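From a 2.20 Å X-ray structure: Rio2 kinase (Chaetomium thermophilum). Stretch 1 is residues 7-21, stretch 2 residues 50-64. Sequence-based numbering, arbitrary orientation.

Stretch 1 7-21: RAMRHLTAEDWRVLT
Stretch 2, residues 50-64: GVHKSIATLAKAGLI

Two helices of one chain, with the segments flanking them, pack through a largely apolar interface pinned by one buried side-chain hydrogen bond, the helices crossing nearly at right angles; 590 Å² is buried between the stretches, both sides summed. Helix 14-21 and helix 51-60 approach to 8.9 Å between axes, their N-to-C directions 80° apart (signed crossing angle -80°). The CA atoms of Asp 16 and Ser 54 lie only 5.0 Å apart; Val 19 CA is 6.5 Å from Val 51 CA. Ala 8 CA is 7.0 Å from Ala 61 CA. The small Ser 54 side chain (chi1 m) points toward stretch 1, and its OG donates to Asp 16 OD1 at 2.6 Å. Asp 16 (m, chi2 -20°) also serves its own helix start: Thr 13 N donates to Asp 16 OD2 at 2.9 Å, almost linearly, while Asp 16 N returns a weak capping bond to Thr 13 OG1 (chi1 p) at 3.2 Å. One carboxylate thus ties the N-terminal turn to the second helix.

One turn on, Val 19 (t) is a knob in the hole formed by Val 51, Ser 54, Ile 55 and Leu 58: its CG2 lies 3.7 Å from Val 51 CB, its CG1 3.7 Å from Leu 58 CD1. The end of Leu 58 (m, t) comes up against the first helix, its CD1 3.5 Å from both Asp 16 O and Leu 20 N. Leu 20 (t, p) extends CD1 to 3.8 Å from Ile 64 CG2. Before the helix, extended Leu 12 (phi/psi -74/131; rotamer m, t) sets CD1 3.6 Å from Leu 63 CD1 and CD2 4.0 Å from Leu 58 CD2. Leu 63 (m, t) follows a Schellman turn at Gly 62 (phi/psi 74/30), where Leu 63 N bonds Leu 58 O at 2.9 Å.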

# COMPACT_ATOMS: atom_id res chain seq x y z
N ARG A 7 17.47 -9.54 9.30
CA ARG A 7 18.47 -10.21 10.14
C ARG A 7 19.02 -9.29 11.23
O ARG A 7 19.09 -9.67 12.40
CB ARG A 7 19.64 -10.74 9.29
CG ARG A 7 19.29 -11.83 8.28
CD ARG A 7 20.55 -12.34 7.58
NE ARG A 7 20.27 -13.36 6.56
CZ ARG A 7 21.21 -14.03 5.90
NH1 ARG A 7 22.49 -13.80 6.15
NH2 ARG A 7 20.87 -14.94 4.99
N ALA A 8 19.40 -8.07 10.85
CA ALA A 8 20.05 -7.14 11.76
C ALA A 8 19.12 -6.64 12.85
O ALA A 8 19.55 -6.24 13.92
CB ALA A 8 20.63 -5.97 11.00
N MET A 9 17.83 -6.68 12.55
CA MET A 9 16.77 -6.18 13.43
C MET A 9 16.97 -6.50 14.91
O MET A 9 16.64 -5.69 15.78
CB MET A 9 15.44 -6.74 12.97
CG MET A 9 14.26 -6.15 13.67
SD MET A 9 13.35 -5.13 12.52
CE MET A 9 12.25 -4.32 13.67
N ARG A 10 17.51 -7.68 15.20
CA ARG A 10 17.73 -8.08 16.59
C ARG A 10 19.10 -7.72 17.16
O ARG A 10 19.27 -7.64 18.37
CB ARG A 10 17.45 -9.57 16.78
CG ARG A 10 15.99 -9.86 16.98
CD ARG A 10 15.45 -10.75 15.89
NE ARG A 10 15.52 -12.16 16.26
CZ ARG A 10 16.41 -13.02 15.78
NH1 ARG A 10 17.31 -12.62 14.90
NH2 ARG A 10 16.38 -14.28 16.18
N HIS A 11 20.08 -7.50 16.28
CA HIS A 11 21.37 -6.98 16.71
C HIS A 11 21.24 -5.57 17.29
O HIS A 11 22.08 -5.13 18.08
CB HIS A 11 22.37 -6.96 15.54
CG HIS A 11 22.90 -8.31 15.16
ND1 HIS A 11 23.40 -8.58 13.90
CD2 HIS A 11 23.01 -9.45 15.87
CE1 HIS A 11 23.79 -9.84 13.86
NE2 HIS A 11 23.57 -10.39 15.04
N LEU A 12 20.19 -4.85 16.90
CA LEU A 12 20.06 -3.44 17.27
C LEU A 12 19.69 -3.23 18.74
O LEU A 12 18.75 -3.84 19.24
CB LEU A 12 19.06 -2.72 16.36
CG LEU A 12 19.48 -2.71 14.88
CD1 LEU A 12 18.40 -2.10 14.01
CD2 LEU A 12 20.77 -1.94 14.72
N THR A 13 20.43 -2.35 19.40
CA THR A 13 20.21 -2.02 20.81
C THR A 13 19.17 -0.91 20.97
O THR A 13 18.69 -0.36 19.98
CB THR A 13 21.49 -1.52 21.50
OG1 THR A 13 21.90 -0.29 20.90
CG2 THR A 13 22.60 -2.55 21.38
N ALA A 14 18.86 -0.59 22.21
CA ALA A 14 17.84 0.42 22.51
C ALA A 14 18.23 1.79 21.95
O ALA A 14 17.40 2.47 21.33
CB ALA A 14 17.58 0.49 24.00
N GLU A 15 19.48 2.19 22.16
CA GLU A 15 19.92 3.45 21.55
C GLU A 15 20.39 3.31 20.10
O GLU A 15 20.78 4.30 19.48
CB GLU A 15 20.93 4.21 22.43
CG GLU A 15 20.28 5.35 23.23
CD GLU A 15 21.05 6.67 23.15
OE1 GLU A 15 20.54 7.70 23.66
OE2 GLU A 15 22.16 6.69 22.57
N ASP A 16 20.36 2.11 19.53
CA ASP A 16 20.50 2.02 18.08
C ASP A 16 19.19 2.49 17.47
O ASP A 16 19.17 3.24 16.48
CB ASP A 16 20.82 0.61 17.62
CG ASP A 16 22.26 0.23 17.88
OD1 ASP A 16 23.08 1.15 18.07
OD2 ASP A 16 22.56 -0.98 17.92
N TRP A 17 18.10 2.06 18.08
CA TRP A 17 16.77 2.52 17.68
C TRP A 17 16.57 4.02 17.87
O TRP A 17 16.02 4.70 17.01
CB TRP A 17 15.70 1.71 18.41
CG TRP A 17 15.63 0.30 17.89
CD1 TRP A 17 16.05 -0.83 18.52
CD2 TRP A 17 15.17 -0.10 16.59
NE1 TRP A 17 15.84 -1.92 17.71
CE2 TRP A 17 15.30 -1.50 16.52
CE3 TRP A 17 14.65 0.59 15.49
CZ2 TRP A 17 14.92 -2.23 15.39
CZ3 TRP A 17 14.27 -0.14 14.37
CH2 TRP A 17 14.41 -1.53 14.33
N ARG A 18 17.03 4.53 19.00
CA ARG A 18 16.88 5.94 19.34
C ARG A 18 17.61 6.86 18.35
O ARG A 18 17.10 7.91 17.97
CB ARG A 18 17.39 6.18 20.76
CG ARG A 18 17.00 7.51 21.35
CD ARG A 18 17.46 7.66 22.80
NE ARG A 18 16.88 8.85 23.41
CZ ARG A 18 15.71 8.86 24.03
NH1 ARG A 18 15.01 7.73 24.15
NH2 ARG A 18 15.23 9.99 24.55
N VAL A 19 18.80 6.44 17.93
CA VAL A 19 19.58 7.18 16.94
C VAL A 19 18.96 7.07 15.54
O VAL A 19 18.85 8.07 14.82
CB VAL A 19 21.05 6.70 16.93
CG1 VAL A 19 21.83 7.35 15.80
CG2 VAL A 19 21.71 7.02 18.25
N LEU A 20 18.54 5.87 15.17
CA LEU A 20 17.81 5.67 13.93
C LEU A 20 16.58 6.58 13.90
O LEU A 20 16.34 7.29 12.93
CB LEU A 20 17.40 4.20 13.75
CG LEU A 20 16.85 3.85 12.37
CD1 LEU A 20 17.87 4.25 11.30
CD2 LEU A 20 16.47 2.34 12.24
N THR A 21 15.81 6.58 14.99
CA THR A 21 14.62 7.42 15.09
C THR A 21 14.98 8.91 15.00
O THR A 21 14.25 9.70 14.39
CB THR A 21 13.88 7.16 16.41
OG1 THR A 21 13.50 5.78 16.48
CG2 THR A 21 12.65 8.05 16.53
N GLY A 50 26.73 7.58 23.85
CA GLY A 50 27.52 6.84 22.88
C GLY A 50 26.78 6.68 21.56
O GLY A 50 26.81 5.63 20.92
N VAL A 51 26.10 7.75 21.16
CA VAL A 51 25.37 7.74 19.91
C VAL A 51 26.31 7.60 18.71
O VAL A 51 25.92 7.07 17.66
CB VAL A 51 24.49 9.00 19.76
CG1 VAL A 51 23.62 9.17 20.99
CG2 VAL A 51 25.35 10.23 19.54
N HIS A 52 27.54 8.05 18.86
CA HIS A 52 28.51 7.96 17.78
C HIS A 52 28.75 6.51 17.38
O HIS A 52 28.94 6.22 16.19
CB HIS A 52 29.82 8.66 18.16
CG HIS A 52 29.79 10.14 17.95
ND1 HIS A 52 29.76 10.71 16.70
CD2 HIS A 52 29.75 11.16 18.84
CE1 HIS A 52 29.72 12.03 16.82
NE2 HIS A 52 29.72 12.33 18.11
N LYS A 53 28.69 5.61 18.36
CA LYS A 53 28.86 4.19 18.08
C LYS A 53 27.64 3.61 17.36
O LYS A 53 27.78 2.88 16.38
CB LYS A 53 29.12 3.40 19.36
CG LYS A 53 29.23 1.90 19.13
CD LYS A 53 29.74 1.18 20.37
CE LYS A 53 29.78 -0.33 20.17
NZ LYS A 53 30.34 -1.02 21.37
N SER A 54 26.45 3.91 17.87
CA SER A 54 25.20 3.54 17.21
C SER A 54 25.19 3.97 15.74
O SER A 54 24.79 3.21 14.87
CB SER A 54 24.00 4.14 17.94
OG SER A 54 23.75 3.44 19.15
N ILE A 55 25.65 5.20 15.47
CA ILE A 55 25.74 5.70 14.09
C ILE A 55 26.52 4.76 13.17
O ILE A 55 26.08 4.48 12.04
CB ILE A 55 26.36 7.13 14.04
CG1 ILE A 55 25.43 8.14 14.71
CG2 ILE A 55 26.64 7.56 12.59
CD1 ILE A 55 25.79 9.60 14.45
N ALA A 56 27.65 4.26 13.64
CA ALA A 56 28.47 3.35 12.84
C ALA A 56 27.78 2.00 12.63
O ALA A 56 27.79 1.44 11.52
CB ALA A 56 29.82 3.15 13.50
N THR A 57 27.20 1.47 13.70
CA THR A 57 26.37 0.27 13.64
C THR A 57 25.29 0.42 12.57
O THR A 57 25.13 -0.44 11.70
CB THR A 57 25.67 -0.00 14.99
OG1 THR A 57 26.64 -0.43 15.97
CG2 THR A 57 24.60 -1.07 14.84
N LEU A 58 24.57 1.53 12.62
CA LEU A 58 23.45 1.76 11.69
C LEU A 58 23.94 1.94 10.27
O LEU A 58 23.30 1.49 9.33
CB LEU A 58 22.62 2.97 12.13
CG LEU A 58 21.90 2.82 13.47
CD1 LEU A 58 21.40 4.19 13.97
CD2 LEU A 58 20.76 1.80 13.37
N ALA A 59 25.08 2.60 10.13
CA ALA A 59 25.68 2.82 8.81
C ALA A 59 26.14 1.50 8.21
O ALA A 59 25.85 1.20 7.06
CB ALA A 59 26.85 3.79 8.92
N LYS A 60 26.84 0.71 9.02
CA LYS A 60 27.32 -0.61 8.63
C LYS A 60 26.18 -1.49 8.16
O LYS A 60 26.28 -2.16 7.13
CB LYS A 60 28.02 -1.27 9.82
CG LYS A 60 28.22 -2.77 9.67
CD LYS A 60 29.35 -3.09 8.71
CE LYS A 60 29.63 -4.58 8.67
NZ LYS A 60 30.83 -4.91 7.84
N ALA A 61 25.09 -1.47 8.91
CA ALA A 61 23.89 -2.24 8.57
C ALA A 61 23.05 -1.61 7.45
O ALA A 61 22.04 -2.17 7.03
CB ALA A 61 23.03 -2.46 9.81
N GLY A 62 23.45 -0.44 6.97
CA GLY A 62 22.78 0.16 5.83
C GLY A 62 21.41 0.73 6.14
O GLY A 62 20.53 0.76 5.29
N LEU A 63 21.23 1.19 7.37
CA LEU A 63 19.97 1.78 7.80
C LEU A 63 20.02 3.30 7.65
O LEU A 63 19.00 3.97 7.56
CB LEU A 63 19.67 1.37 9.25
CG LEU A 63 19.59 -0.15 9.38
CD1 LEU A 63 19.34 -0.62 10.81
CD2 LEU A 63 18.52 -0.70 8.44
N ILE A 64 21.25 3.82 7.66
CA ILE A 64 21.54 5.20 7.33
C ILE A 64 22.76 5.23 6.42
O ILE A 64 23.48 4.24 6.32
CB ILE A 64 21.86 6.05 8.56
CG1 ILE A 64 23.10 5.49 9.27
CG2 ILE A 64 20.67 6.10 9.50
CD1 ILE A 64 23.53 6.25 10.50